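Local coordinates for protein oxidoreductase, Gfo/Idh/MocA family (Vibrio cholerae, PDB 1XEA) that probably binds a nicotinamide adenine dinucleotide cofactor through its Rossmann domain and acts as an oxidoreductase of the Gfo/Idh/MocA family, its substrate not being established, at residues A[78-81]-A[82-86]; A[57-61]-A[62-66]; A[70-73]-A[74-77]; A[90-93]-A[94-98]. All blocks are in the same frame, centred on the assembly; numbering follows the deposited sequence.

Contact 1. Residues A[78-81]-A[82-86]; sequences TLAA and FFLHL
F82 opens the second half of helix 76-85 by giving its N-H to the carbonyl of T78, with F82 N 3.0 Å from T78 O. Its CG stands anti to the backbone N (chi1 -177°), which leads the ring away from the preceding turn to meet Y56 edge-to-face; a large aromatic suits this partly exposed flank. F83 donates to L79 O and swings the other way, CG beside the backbone N (chi1 -57°). One edge of its ring is thus turned to the L79 carbonyl, while F82 CD2 lies 3.5 Å above the plane of the F83 ring, over its centre. L84 bonds back from N to A80 O at 2.8 Å and rests CD1 4.4 Å from A80 CB; the small alanine leaves this side of the helix slim enough for L106 of helix 100-112 to reach it. H85 N bonds in turn to A81 O, and its ring departs to meet that of H113. In all four bonds the donor lies nearly in line with the C=O bond, as in a regular alpha-helix. These four N-H and four C=O groups are therefore satisfied within the helix, and apolar side chains can pack against strands 66-69 and 90-93.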
ATOM      1  N   THR A  78      31.546 -31.316 -14.918  1.00 57.75           N
ATOM      2  CA  THR A  78      31.959 -32.673 -14.642  1.00 54.83           C
ATOM      3  C   THR A  78      30.737 -33.554 -14.486  1.00 52.90           C
ATOM      4  O   THR A  78      30.446 -34.388 -15.339  1.00 52.63           O
ATOM      5  CB  THR A  78      32.782 -32.725 -13.366  1.00 55.87           C
ATOM      6  OG1 THR A  78      33.852 -31.779 -13.456  1.00 56.23           O
ATOM      7  CG2 THR A  78      33.351 -34.115 -13.157  1.00 55.71           C
ATOM      8  N   LEU A  79      30.011 -33.348 -13.398  1.00 52.53           N
ATOM      9  CA  LEU A  79      28.812 -34.126 -13.122  1.00 52.08           C
ATOM     10  C   LEU A  79      27.868 -34.196 -14.318  1.00 51.42           C
ATOM     11  O   LEU A  79      27.451 -35.277 -14.734  1.00 51.05           O
ATOM     12  CB  LEU A  79      28.080 -33.529 -11.922  1.00 51.86           C
ATOM     13  CG  LEU A  79      28.855 -33.553 -10.604  1.00 51.49           C
ATOM     14  CD1 LEU A  79      28.069 -32.810  -9.553  1.00 51.14           C
ATOM     15  CD2 LEU A  79      29.114 -34.983 -10.171  1.00 50.41           C
ATOM     16  N   ALA A  80      27.533 -33.037 -14.868  1.00 51.86           N
ATOM     17  CA  ALA A  80      26.633 -32.967 -16.011  1.00 52.23           C
ATOM     18  C   ALA A  80      27.083 -33.899 -17.130  1.00 52.85           C
ATOM     19  O   ALA A  80      26.374 -34.841 -17.492  1.00 52.71           O
ATOM     20  CB  ALA A  80      26.560 -31.533 -16.526  1.00 52.68           C
ATOM     21  N   ALA A  81      28.260 -33.618 -17.683  1.00 53.30           N
ATOM     22  CA  ALA A  81      28.818 -34.422 -18.765  1.00 53.88           C
ATOM     23  C   ALA A  81      28.738 -35.908 -18.439  1.00 54.99           C
ATOM     24  O   ALA A  81      28.301 -36.714 -19.264  1.00 54.39           O
ATOM     25  CB  ALA A  81      30.265 -34.023 -19.017  1.00 52.86           C
ATOM     26  N   PHE A  82      29.149 -36.265 -17.226  1.00 56.42           N
ATOM     27  CA  PHE A  82      29.137 -37.659 -16.795  1.00 57.55           C
ATOM     28  C   PHE A  82      27.827 -38.384 -17.083  1.00 57.64           C
ATOM     29  O   PHE A  82      27.810 -39.411 -17.768  1.00 58.19           O
ATOM     30  CB  PHE A  82      29.440 -37.765 -15.303  1.00 58.32           C
ATOM     31  CG  PHE A  82      29.521 -39.179 -14.808  1.00 60.27           C
ATOM     32  CD1 PHE A  82      30.482 -40.052 -15.316  1.00 61.43           C
ATOM     33  CD2 PHE A  82      28.648 -39.638 -13.831  1.00 60.73           C
ATOM     34  CE1 PHE A  82      30.578 -41.363 -14.849  1.00 61.13           C
ATOM     35  CE2 PHE A  82      28.735 -40.946 -13.356  1.00 62.39           C
ATOM     36  CZ  PHE A  82      29.703 -41.812 -13.867  1.00 61.85           C
ATOM     37  N   PHE A  83      26.728 -37.854 -16.564  1.00 56.80           N
ATOM     38  CA  PHE A  83      25.444 -38.500 -16.783  1.00 56.52           C
ATOM     39  C   PHE A  83      24.908 -38.244 -18.177  1.00 57.71           C
ATOM     40  O   PHE A  83      24.105 -39.023 -18.689  1.00 58.27           O
ATOM     41  CB  PHE A  83      24.433 -38.042 -15.740  1.00 53.21           C
ATOM     42  CG  PHE A  83      24.876 -38.294 -14.336  1.00 49.45           C
ATOM     43  CD1 PHE A  83      25.668 -37.368 -13.670  1.00 47.08           C
ATOM     44  CD2 PHE A  83      24.522 -39.469 -13.684  1.00 47.34           C
ATOM     45  CE1 PHE A  83      26.100 -37.607 -12.372  1.00 45.65           C
ATOM     46  CE2 PHE A  83      24.948 -39.718 -12.387  1.00 45.68           C
ATOM     47  CZ  PHE A  83      25.738 -38.785 -11.729  1.00 45.10           C
ATOM     48  N   LEU A  84      25.347 -37.152 -18.792  1.00 58.41           N
ATOM     49  CA  LEU A  84      24.894 -36.845 -20.138  1.00 59.69           C
ATOM     50  C   LEU A  84      25.426 -37.895 -21.100  1.00 61.07           C
ATOM     51  O   LEU A  84      24.735 -38.291 -22.044  1.00 60.95           O
ATOM     52  CB  LEU A  84      25.365 -35.459 -20.562  1.00 58.16           C
ATOM     53  CG  LEU A  84      24.535 -34.323 -19.982  1.00 57.85           C
ATOM     54  CD1 LEU A  84      25.130 -33.008 -20.441  1.00 58.58           C
ATOM     55  CD2 LEU A  84      23.090 -34.444 -20.447  1.00 57.12           C
ATOM     56  N   HIS A  85      26.652 -38.351 -20.862  1.00 62.54           N
ATOM     57  CA  HIS A  85      27.243 -39.363 -21.715  1.00 64.59           C
ATOM     58  C   HIS A  85      26.583 -40.721 -21.445  1.00 64.41           C
ATOM     59  O   HIS A  85      26.301 -41.492 -22.373  1.00 65.01           O
ATOM     60  CB  HIS A  85      28.752 -39.430 -21.484  1.00 68.07           C
ATOM     61  CG  HIS A  85      29.422 -40.524 -22.251  1.00 72.82           C
ATOM     62  ND1 HIS A  85      28.850 -41.125 -23.354  1.00 75.24           N
ATOM     63  CD2 HIS A  85      30.590 -41.173 -22.037  1.00 74.52           C
ATOM     64  CE1 HIS A  85      29.632 -42.101 -23.779  1.00 75.99           C
ATOM     65  NE2 HIS A  85      30.696 -42.150 -22.996  1.00 75.95           N
ATOM     66  N   LEU A  86      26.332 -41.006 -20.171  1.00 62.74           N
ATOM     67  CA  LEU A  86      25.684 -42.251 -19.778  1.00 61.02           C
ATOM     68  C   LEU A  86      24.251 -42.279 -20.304  1.00 60.21           C
ATOM     69  O   LEU A  86      23.515 -43.239 -20.072  1.00 59.88           O
ATOM     70  CB  LEU A  86      25.658 -42.369 -18.259  1.00 62.36           C
ATOM     71  CG  LEU A  86      27.028 -42.375 -17.591  1.00 64.71           C
ATOM     72  CD1 LEU A  86      26.887 -42.126 -16.094  1.00 65.23           C
ATOM     73  CD2 LEU A  86      27.708 -43.703 -17.862  1.00 64.55           C
TER

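Contact 2. Residues A[57-61]-A[62-66]; sequences RDVLQ and YGVDA
Y62 and G63 both bond back three residues, to V59 and L60, extending the succession of short i to i+3 turns that precedes strand 66-69 of the Rossmann domain. The same pattern begins earlier, where L60 N bonds to R57 O, and Q61 N lies 2.9 Å from D58 O. From Y62 N the bond is weak, 3.5 Å to V59 O. G63 N does better, lying 3.0 Å from L60 O with an N-H...O angle of 155°, though the donor sits well above the carbonyl plane. Glycine suits this place because its phi is positive (56°), which lets the chain leave the helical turns. The carbonyl of V59 also lies at the edge of the Y62 ring, near its plane, whereas the phenol reaches past the turn, its OH making a weak hydrogen bond to T52 O. Further on, D65 OD2 accepts from the backbone N of K4, tying the chain to strand 3-8 just as strand 66-69 is about to begin. Between these polar ties the two valines face the sheet, where both touch A6. Their side chains cross at about a right angle, with V59 CG1 4.0 Å from V64 CG1.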
ATOM      1  N   ARG A  57      29.110 -41.680  -8.715  1.00 72.20           N
ATOM      2  CA  ARG A  57      29.162 -42.793  -9.657  1.00 71.98           C
ATOM      3  C   ARG A  57      28.242 -43.928  -9.235  1.00 72.61           C
ATOM      4  O   ARG A  57      27.544 -44.514 -10.066  1.00 72.99           O
ATOM      5  CB  ARG A  57      30.596 -43.299  -9.789  1.00 71.14           C
ATOM      6  CG  ARG A  57      31.532 -42.254 -10.347  1.00 71.44           C
ATOM      7  CD  ARG A  57      32.932 -42.417  -9.779  1.00 71.63           C
ATOM      8  NE  ARG A  57      33.655 -41.151  -9.791  1.00 71.14           N
ATOM      9  CZ  ARG A  57      34.816 -40.945  -9.180  1.00 71.69           C
ATOM     10  NH1 ARG A  57      35.387 -41.932  -8.503  1.00 70.75           N
ATOM     11  NH2 ARG A  57      35.400 -39.749  -9.242  1.00 71.19           N
ATOM     12  N   ASP A  58      28.232 -44.219  -7.938  1.00 72.68           N
ATOM     13  CA  ASP A  58      27.397 -45.288  -7.399  1.00 72.79           C
ATOM     14  C   ASP A  58      25.931 -45.041  -7.710  1.00 72.64           C
ATOM     15  O   ASP A  58      25.104 -45.951  -7.647  1.00 73.51           O
ATOM     16  CB  ASP A  58      27.585 -45.394  -5.885  1.00 73.45           C
ATOM     17  CG  ASP A  58      29.018 -45.692  -5.495  1.00 75.22           C
ATOM     18  OD1 ASP A  58      29.519 -46.784  -5.845  1.00 76.00           O
ATOM     19  OD2 ASP A  58      29.644 -44.834  -4.835  1.00 76.55           O
ATOM     20  N   VAL A  59      25.620 -43.797  -8.045  1.00 72.52           N
ATOM     21  CA  VAL A  59      24.259 -43.406  -8.365  1.00 72.53           C
ATOM     22  C   VAL A  59      23.649 -44.274  -9.467  1.00 72.15           C
ATOM     23  O   VAL A  59      22.455 -44.560  -9.446  1.00 72.97           O
ATOM     24  CB  VAL A  59      24.215 -41.916  -8.788  1.00 72.44           C
ATOM     25  CG1 VAL A  59      22.835 -41.548  -9.298  1.00 72.24           C
ATOM     26  CG2 VAL A  59      24.591 -41.033  -7.602  1.00 71.40           C
ATOM     27  N   LEU A  60      24.463 -44.696 -10.424  1.00 71.32           N
ATOM     28  CA  LEU A  60      23.960 -45.519 -11.515  1.00 71.05           C
ATOM     29  C   LEU A  60      23.443 -46.868 -11.043  1.00 70.17           C
ATOM     30  O   LEU A  60      22.602 -47.484 -11.700  1.00 69.28           O
ATOM     31  CB  LEU A  60      25.060 -45.741 -12.537  1.00 72.52           C
ATOM     32  CG  LEU A  60      25.555 -44.457 -13.183  1.00 74.25           C
ATOM     33  CD1 LEU A  60      26.766 -44.793 -14.032  1.00 75.13           C
ATOM     34  CD2 LEU A  60      24.442 -43.822 -14.029  1.00 73.81           C
ATOM     35  N   GLN A  61      23.958 -47.322  -9.906  1.00 69.46           N
ATOM     36  CA  GLN A  61      23.576 -48.613  -9.334  1.00 68.50           C
ATOM     37  C   GLN A  61      22.073 -48.819  -9.139  1.00 66.59           C
ATOM     38  O   GLN A  61      21.542 -49.898  -9.417  1.00 66.85           O
ATOM     39  CB  GLN A  61      24.306 -48.823  -8.001  1.00 69.31           C
ATOM     40  CG  GLN A  61      25.825 -48.887  -8.161  1.00 73.20           C
ATOM     41  CD  GLN A  61      26.549 -49.307  -6.895  1.00 75.35           C
ATOM     42  OE1 GLN A  61      26.298 -50.384  -6.353  1.00 76.74           O
ATOM     43  NE2 GLN A  61      27.464 -48.461  -6.421  1.00 75.44           N
ATOM     44  N   TYR A  62      21.396 -47.778  -8.673  1.00 63.81           N
ATOM     45  CA  TYR A  62      19.964 -47.827  -8.414  1.00 60.56           C
ATOM     46  C   TYR A  62      19.100 -47.675  -9.670  1.00 59.80           C
ATOM     47  O   TYR A  62      17.867 -47.695  -9.600  1.00 58.35           O
ATOM     48  CB  TYR A  62      19.611 -46.746  -7.396  1.00 59.09           C
ATOM     49  CG  TYR A  62      20.520 -46.745  -6.190  1.00 56.70           C
ATOM     50  CD1 TYR A  62      21.760 -46.115  -6.224  1.00 56.13           C
ATOM     51  CD2 TYR A  62      20.146 -47.390  -5.015  1.00 56.72           C
ATOM     52  CE1 TYR A  62      22.605 -46.128  -5.109  1.00 55.77           C
ATOM     53  CE2 TYR A  62      20.981 -47.411  -3.896  1.00 55.54           C
ATOM     54  CZ  TYR A  62      22.207 -46.779  -3.944  1.00 54.44           C
ATOM     55  OH  TYR A  62      23.018 -46.789  -2.827  1.00 51.11           O
ATOM     56  N   GLY A  63      19.751 -47.532 -10.818  1.00 60.30           N
ATOM     57  CA  GLY A  63      19.025 -47.384 -12.068  1.00 60.85           C
ATOM     58  C   GLY A  63      18.048 -46.226 -12.056  1.00 61.23           C
ATOM     59  O   GLY A  63      16.837 -46.422 -12.197  1.00 61.21           O
ATOM     60  N   VAL A  64      18.592 -45.021 -11.890  1.00 60.39           N
ATOM     61  CA  VAL A  64      17.811 -43.791 -11.849  1.00 57.99           C
ATOM     62  C   VAL A  64      17.340 -43.384 -13.235  1.00 56.99           C
ATOM     63  O   VAL A  64      17.953 -43.743 -14.235  1.00 56.74           O
ATOM     64  CB  VAL A  64      18.641 -42.641 -11.258  1.00 57.74           C
ATOM     65  CG1 VAL A  64      19.106 -43.004  -9.850  1.00 57.71           C
ATOM     66  CG2 VAL A  64      19.836 -42.360 -12.150  1.00 57.96           C
ATOM     67  N   ASP A  65      16.244 -42.634 -13.284  1.00 57.45           N
ATOM     68  CA  ASP A  65      15.681 -42.169 -14.545  1.00 57.30           C
ATOM     69  C   ASP A  65      16.204 -40.791 -14.924  1.00 55.70           C
ATOM     70  O   ASP A  65      16.056 -40.352 -16.066  1.00 55.77           O
ATOM     71  CB  ASP A  65      14.157 -42.152 -14.447  1.00 59.18           C
ATOM     72  CG  ASP A  65      13.575 -43.546 -14.348  1.00 62.61           C
ATOM     73  OD1 ASP A  65      13.627 -44.284 -15.364  1.00 63.40           O
ATOM     74  OD2 ASP A  65      13.080 -43.908 -13.253  1.00 63.26           O
ATOM     75  N   ALA A  66      16.817 -40.119 -13.955  1.00 54.18           N
ATOM     76  CA  ALA A  66      17.378 -38.795 -14.169  1.00 53.14           C
ATOM     77  C   ALA A  66      18.119 -38.323 -12.913  1.00 53.12           C
ATOM     78  O   ALA A  66      17.903 -38.849 -11.818  1.00 51.80           O
ATOM     79  CB  ALA A  66      16.266 -37.812 -14.535  1.00 50.86           C
TER

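Contact 3. Residues A[70-73]-A[74-77]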
ATOM      1  N   HIS A  70      22.997 -30.264  -7.887  1.00 51.44           N
ATOM      2  CA  HIS A  70      22.832 -29.020  -7.152  1.00 51.64           C
ATOM      3  C   HIS A  70      24.153 -28.596  -6.554  1.00 51.68           C
ATOM      4  O   HIS A  70      24.223 -27.651  -5.770  1.00 51.51           O
ATOM      5  CB  HIS A  70      21.800 -29.198  -6.046  1.00 52.50           C
ATOM      6  CG  HIS A  70      20.517 -29.803  -6.519  1.00 53.28           C
ATOM      7  ND1 HIS A  70      19.616 -29.122  -7.311  1.00 53.99           N
ATOM      8  CD2 HIS A  70      19.995 -31.038  -6.332  1.00 53.29           C
ATOM      9  CE1 HIS A  70      18.595 -29.912  -7.590  1.00 53.67           C
ATOM     10  NE2 HIS A  70      18.800 -31.080  -7.008  1.00 53.98           N
ATOM     11  N   ALA A  71      25.203 -29.311  -6.928  1.00 51.41           N
ATOM     12  CA  ALA A  71      26.535 -29.016  -6.434  1.00 51.51           C
ATOM     13  C   ALA A  71      26.965 -27.595  -6.791  1.00 52.01           C
ATOM     14  O   ALA A  71      26.186 -26.805  -7.324  1.00 51.18           O
ATOM     15  CB  ALA A  71      27.523 -30.015  -7.002  1.00 51.31           C
ATOM     16  N   ALA A  72      28.220 -27.283  -6.488  1.00 54.10           N
ATOM     17  CA  ALA A  72      28.783 -25.970  -6.770  1.00 56.01           C
ATOM     18  C   ALA A  72      28.872 -25.770  -8.277  1.00 57.12           C
ATOM     19  O   ALA A  72      28.830 -26.731  -9.037  1.00 57.70           O
ATOM     20  CB  ALA A  72      30.160 -25.858  -6.143  1.00 56.87           C
ATOM     21  N   THR A  73      29.009 -24.525  -8.708  1.00 57.96           N
ATOM     22  CA  THR A  73      29.077 -24.243 -10.127  1.00 59.67           C
ATOM     23  C   THR A  73      30.300 -24.870 -10.797  1.00 61.33           C
ATOM     24  O   THR A  73      30.220 -25.328 -11.939  1.00 62.28           O
ATOM     25  CB  THR A  73      29.092 -22.722 -10.391  1.00 59.67           C
ATOM     26  OG1 THR A  73      28.088 -22.079  -9.593  1.00 59.04           O
ATOM     27  CG2 THR A  73      28.820 -22.441 -11.855  1.00 59.58           C
ATOM     28  N   ASP A  74      31.420 -24.903 -10.077  1.00 62.73           N
ATOM     29  CA  ASP A  74      32.687 -25.434 -10.600  1.00 63.54           C
ATOM     30  C   ASP A  74      32.737 -26.947 -10.745  1.00 62.85           C
ATOM     31  O   ASP A  74      33.769 -27.512 -11.108  1.00 63.09           O
ATOM     32  CB  ASP A  74      33.857 -24.965  -9.716  1.00 65.69           C
ATOM     33  CG  ASP A  74      33.727 -25.422  -8.269  1.00 68.32           C
ATOM     34  OD1 ASP A  74      33.906 -26.629  -7.999  1.00 69.13           O
ATOM     35  OD2 ASP A  74      33.441 -24.570  -7.394  1.00 71.11           O
ATOM     36  N   VAL A  75      31.619 -27.602 -10.474  1.00 62.56           N
ATOM     37  CA  VAL A  75      31.566 -29.048 -10.564  1.00 61.98           C
ATOM     38  C   VAL A  75      30.452 -29.464 -11.507  1.00 61.74           C
ATOM     39  O   VAL A  75      30.297 -30.645 -11.811  1.00 62.04           O
ATOM     40  CB  VAL A  75      31.285 -29.662  -9.195  1.00 61.91           C
ATOM     41  CG1 VAL A  75      31.536 -31.141  -9.233  1.00 63.16           C
ATOM     42  CG2 VAL A  75      32.136 -28.988  -8.146  1.00 61.64           C
ATOM     43  N   HIS A  76      29.678 -28.491 -11.975  1.00 60.92           N
ATOM     44  CA  HIS A  76      28.576 -28.800 -12.873  1.00 60.97           C
ATOM     45  C   HIS A  76      29.038 -29.564 -14.113  1.00 60.44           C
ATOM     46  O   HIS A  76      28.607 -30.694 -14.339  1.00 59.13           O
ATOM     47  CB  HIS A  76      27.844 -27.523 -13.310  1.00 61.47           C
ATOM     48  CG  HIS A  76      27.137 -26.806 -12.201  1.00 61.01           C
ATOM     49  ND1 HIS A  76      26.636 -27.448 -11.089  1.00 60.79           N
ATOM     50  CD2 HIS A  76      26.802 -25.500 -12.064  1.00 60.56           C
ATOM     51  CE1 HIS A  76      26.023 -26.569 -10.315  1.00 59.74           C
ATOM     52  NE2 HIS A  76      26.109 -25.381 -10.883  1.00 59.58           N
ATOM     53  N   SER A  77      29.910 -28.951 -14.912  1.00 60.70           N
ATOM     54  CA  SER A  77      30.400 -29.586 -16.140  1.00 60.54           C
ATOM     55  C   SER A  77      30.761 -31.046 -15.948  1.00 60.00           C
ATOM     56  O   SER A  77      30.341 -31.910 -16.719  1.00 60.56           O
ATOM     57  CB  SER A  77      31.619 -28.845 -16.691  1.00 60.40           C
ATOM     58  OG  SER A  77      31.230 -27.632 -17.303  1.00 60.96           O
TER
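The first torsion of H76 sets CG beside its own backbone N (chi1 -66°), and this carries the imidazole back over the residues that lead into the helix, with one face turned to A72 and T73. In T73, chi1 (-46°) sets OG1 beside the backbone N and leaves CG2 anti to it, and there the methyl lies 3.7 Å from H76 CD2. A CH-pi contact follows: T73 CA stands 3.5 Å from the centroid of the H76 ring, over its face. The carbonyl oxygen A72 O lies above that same face, 3.0 Å from the plane and toward the rim, so it meets the ring from above and makes no hydrogen bond with ND1. Its clear donor is V75 N, at 3.3 Å from A72 O, and next along the chain H76 N bonds to T73 O at 3.2 Å. Both donors approach from above the carbonyl planes, not along a lone pair. This is the strand-turn-helix passage of the beta-alpha-beta unit that runs from strand 66-69 through helix 76-85 to strand 90-93, and V75 occupies the N-cap position. Small residues fit the approach: A71 CB packs 4.4 Å from V75 CB, and A72 CB lies 4.2 Å from V75 CG2. The same A72 methyl is met by the carboxylate of D74, OD2 coming 3.7 Å from A72 CB. Two hydroxyls tie the turn to its surroundings, T73 OG1 through a weak hydrogen bond to D166 OD1 and S77 OG through a hydrogen bond to E102 OE1.

Contact 4. Residues A[90-93]-A[94-98]; sequences TFVD and KPLAA
V92 and L96 meet across the bend that follows strand 90-93, with V92 CB 4.3 Å from L96 CD1. The CB of L96 sets out away from the strand, but the second torsion (chi2 59°) turns the CD1 branch back to the valine. Beside this pair, V92 CG1 lies 4.2 Å from P95 O, so a beta-branched residue, well suited to a buried strand, fills the inner side of the turn. No clear hydrogen bond spans the bend; the carbonyl oxygens of D93 and P95 come close, D93 O 3.1 Å from P95 O, and as both are acceptors no bond joins them. What shapes the backbone instead is the cis peptide between K94 and P95, a geometry that proline tolerates better than other residues. D93 and K94 send their side chains to different places. D93 OD1 is hydrogen-bonded to the hydroxyl of Y18, while K94 bends at its second torsion (83°) and runs along I169 and H170 of helix 160-175. Their charged ends do not touch, D93 OD2 being 5.6 Å from K94 NZ. Further out, L96 N donates to H296 NE2, and the leucine side chain packs on C103, L106 and Y107 of helix 100-112, while P95 leans on D166. The sequence D-K-P matches the E/D-K-P signature of the Gfo/Idh/MocA family, which in relatives borders the nicotinamide and substrate site at the end of this Rossmann strand.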
ATOM      1  N   THR A  90      19.501 -34.928 -17.651  1.00 49.46           N
ATOM      2  CA  THR A  90      20.179 -34.215 -16.575  1.00 47.87           C
ATOM      3  C   THR A  90      19.584 -32.843 -16.253  1.00 47.27           C
ATOM      4  O   THR A  90      19.210 -32.081 -17.144  1.00 46.42           O
ATOM      5  CB  THR A  90      21.692 -34.029 -16.895  1.00 47.21           C
ATOM      6  OG1 THR A  90      22.308 -35.312 -17.026  1.00 47.37           O
ATOM      7  CG2 THR A  90      22.401 -33.250 -15.796  1.00 44.79           C
ATOM      8  N   PHE A  91      19.524 -32.537 -14.963  1.00 46.31           N
ATOM      9  CA  PHE A  91      19.015 -31.266 -14.485  1.00 45.14           C
ATOM     10  C   PHE A  91      20.134 -30.599 -13.711  1.00 44.21           C
ATOM     11  O   PHE A  91      20.822 -31.251 -12.924  1.00 43.64           O
ATOM     12  CB  PHE A  91      17.825 -31.490 -13.564  1.00 46.38           C
ATOM     13  CG  PHE A  91      17.358 -30.249 -12.870  1.00 47.47           C
ATOM     14  CD1 PHE A  91      16.430 -29.410 -13.467  1.00 47.80           C
ATOM     15  CD2 PHE A  91      17.852 -29.914 -11.615  1.00 49.01           C
ATOM     16  CE1 PHE A  91      15.992 -28.251 -12.824  1.00 48.08           C
ATOM     17  CE2 PHE A  91      17.422 -28.759 -10.962  1.00 49.20           C
ATOM     18  CZ  PHE A  91      16.491 -27.926 -11.569  1.00 47.83           C
ATOM     19  N   VAL A  92      20.319 -29.305 -13.944  1.00 43.68           N
ATOM     20  CA  VAL A  92      21.356 -28.553 -13.255  1.00 44.19           C
ATOM     21  C   VAL A  92      20.796 -27.213 -12.830  1.00 45.79           C
ATOM     22  O   VAL A  92      20.185 -26.510 -13.626  1.00 45.67           O
ATOM     23  CB  VAL A  92      22.593 -28.309 -14.154  1.00 43.42           C
ATOM     24  CG1 VAL A  92      23.636 -27.497 -13.396  1.00 40.98           C
ATOM     25  CG2 VAL A  92      23.189 -29.639 -14.589  1.00 43.66           C
ATOM     26  N   ASP A  93      21.003 -26.862 -11.568  1.00 48.61           N
ATOM     27  CA  ASP A  93      20.511 -25.598 -11.055  1.00 51.18           C
ATOM     28  C   ASP A  93      21.366 -24.463 -11.598  1.00 50.62           C
ATOM     29  O   ASP A  93      22.590 -24.558 -11.621  1.00 51.39           O
ATOM     30  CB  ASP A  93      20.536 -25.609  -9.526  1.00 55.12           C
ATOM     31  CG  ASP A  93      19.928 -24.360  -8.928  1.00 61.98           C
ATOM     32  OD1 ASP A  93      18.821 -23.963  -9.375  1.00 64.27           O
ATOM     33  OD2 ASP A  93      20.543 -23.778  -7.997  1.00 66.39           O
ATOM     34  N   LYS A  94      20.711 -23.397 -12.046  1.00 50.61           N
ATOM     35  CA  LYS A  94      21.401 -22.236 -12.595  1.00 50.70           C
ATOM     36  C   LYS A  94      22.466 -21.755 -11.616  1.00 50.52           C
ATOM     37  O   LYS A  94      22.256 -21.773 -10.410  1.00 50.69           O
ATOM     38  CB  LYS A  94      20.398 -21.117 -12.873  1.00 50.97           C
ATOM     39  CG  LYS A  94      19.772 -20.521 -11.627  1.00 53.16           C
ATOM     40  CD  LYS A  94      20.679 -19.471 -11.003  1.00 56.20           C
ATOM     41  CE  LYS A  94      20.464 -19.363  -9.499  1.00 57.45           C
ATOM     42  NZ  LYS A  94      21.324 -18.296  -8.922  1.00 58.06           N
ATOM     43  N   PRO A  95      23.626 -21.314 -12.129  1.00 50.62           N
ATOM     44  CA  PRO A  95      23.942 -21.294 -13.561  1.00 51.16           C
ATOM     45  C   PRO A  95      24.456 -22.651 -14.051  1.00 52.17           C
ATOM     46  O   PRO A  95      24.928 -23.469 -13.254  1.00 52.53           O
ATOM     47  CB  PRO A  95      25.000 -20.200 -13.647  1.00 50.41           C
ATOM     48  CG  PRO A  95      25.761 -20.405 -12.375  1.00 49.78           C
ATOM     49  CD  PRO A  95      24.664 -20.611 -11.355  1.00 49.54           C
ATOM     50  N   LEU A  96      24.366 -22.892 -15.357  1.00 52.21           N
ATOM     51  CA  LEU A  96      24.830 -24.154 -15.937  1.00 52.01           C
ATOM     52  C   LEU A  96      26.337 -24.287 -15.752  1.00 52.42           C
ATOM     53  O   LEU A  96      26.856 -25.367 -15.464  1.00 50.38           O
ATOM     54  CB  LEU A  96      24.498 -24.215 -17.432  1.00 51.18           C
ATOM     55  CG  LEU A  96      25.010 -25.421 -18.243  1.00 50.85           C
ATOM     56  CD1 LEU A  96      24.482 -26.724 -17.662  1.00 49.66           C
ATOM     57  CD2 LEU A  96      24.562 -25.269 -19.691  1.00 50.01           C
ATOM     58  N   ALA A  97      27.033 -23.171 -15.912  1.00 52.49           N
ATOM     59  CA  ALA A  97      28.469 -23.160 -15.767  1.00 54.59           C
ATOM     60  C   ALA A  97      28.946 -21.721 -15.705  1.00 56.24           C
ATOM     61  O   ALA A  97      28.231 -20.804 -16.112  1.00 56.51           O
ATOM     62  CB  ALA A  97      29.122 -23.884 -16.936  1.00 55.48           C
ATOM     63  N   ALA A  98      30.164 -21.538 -15.203  1.00 57.77           N
ATOM     64  CA  ALA A  98      30.764 -20.221 -15.056  1.00 58.45           C
ATOM     65  C   ALA A  98      31.160 -19.567 -16.370  1.00 59.35           C
ATOM     66  O   ALA A  98      31.626 -18.430 -16.382  1.00 59.51           O
ATOM     67  CB  ALA A  98      31.972 -20.316 -14.142  1.00 59.75           C
TER

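How the contacts relate
All four contacts belong to the Rossmann domain and come along the chain in the order 2, 3, 1, 4. Contact 2 leads into strand 66-69, contact 3 turns from that strand into helix 76-85, contact 1 is the body of the helix, and contact 4 leaves strand 90-93, so contacts 3, 1 and 4 trace one beta-alpha-beta unit. The centre of contact 1 lies about 12 Å from the centres of the other three, and its residues touch all of them. Contacts 3 and 4 are closest, about 7 Å between centres, bringing the start of the helix beside the cis-proline turn; contacts 2 and 4 lie about 19 Å apart. The helix thus bridges the loop 57-66 and the domain's probable active-site end.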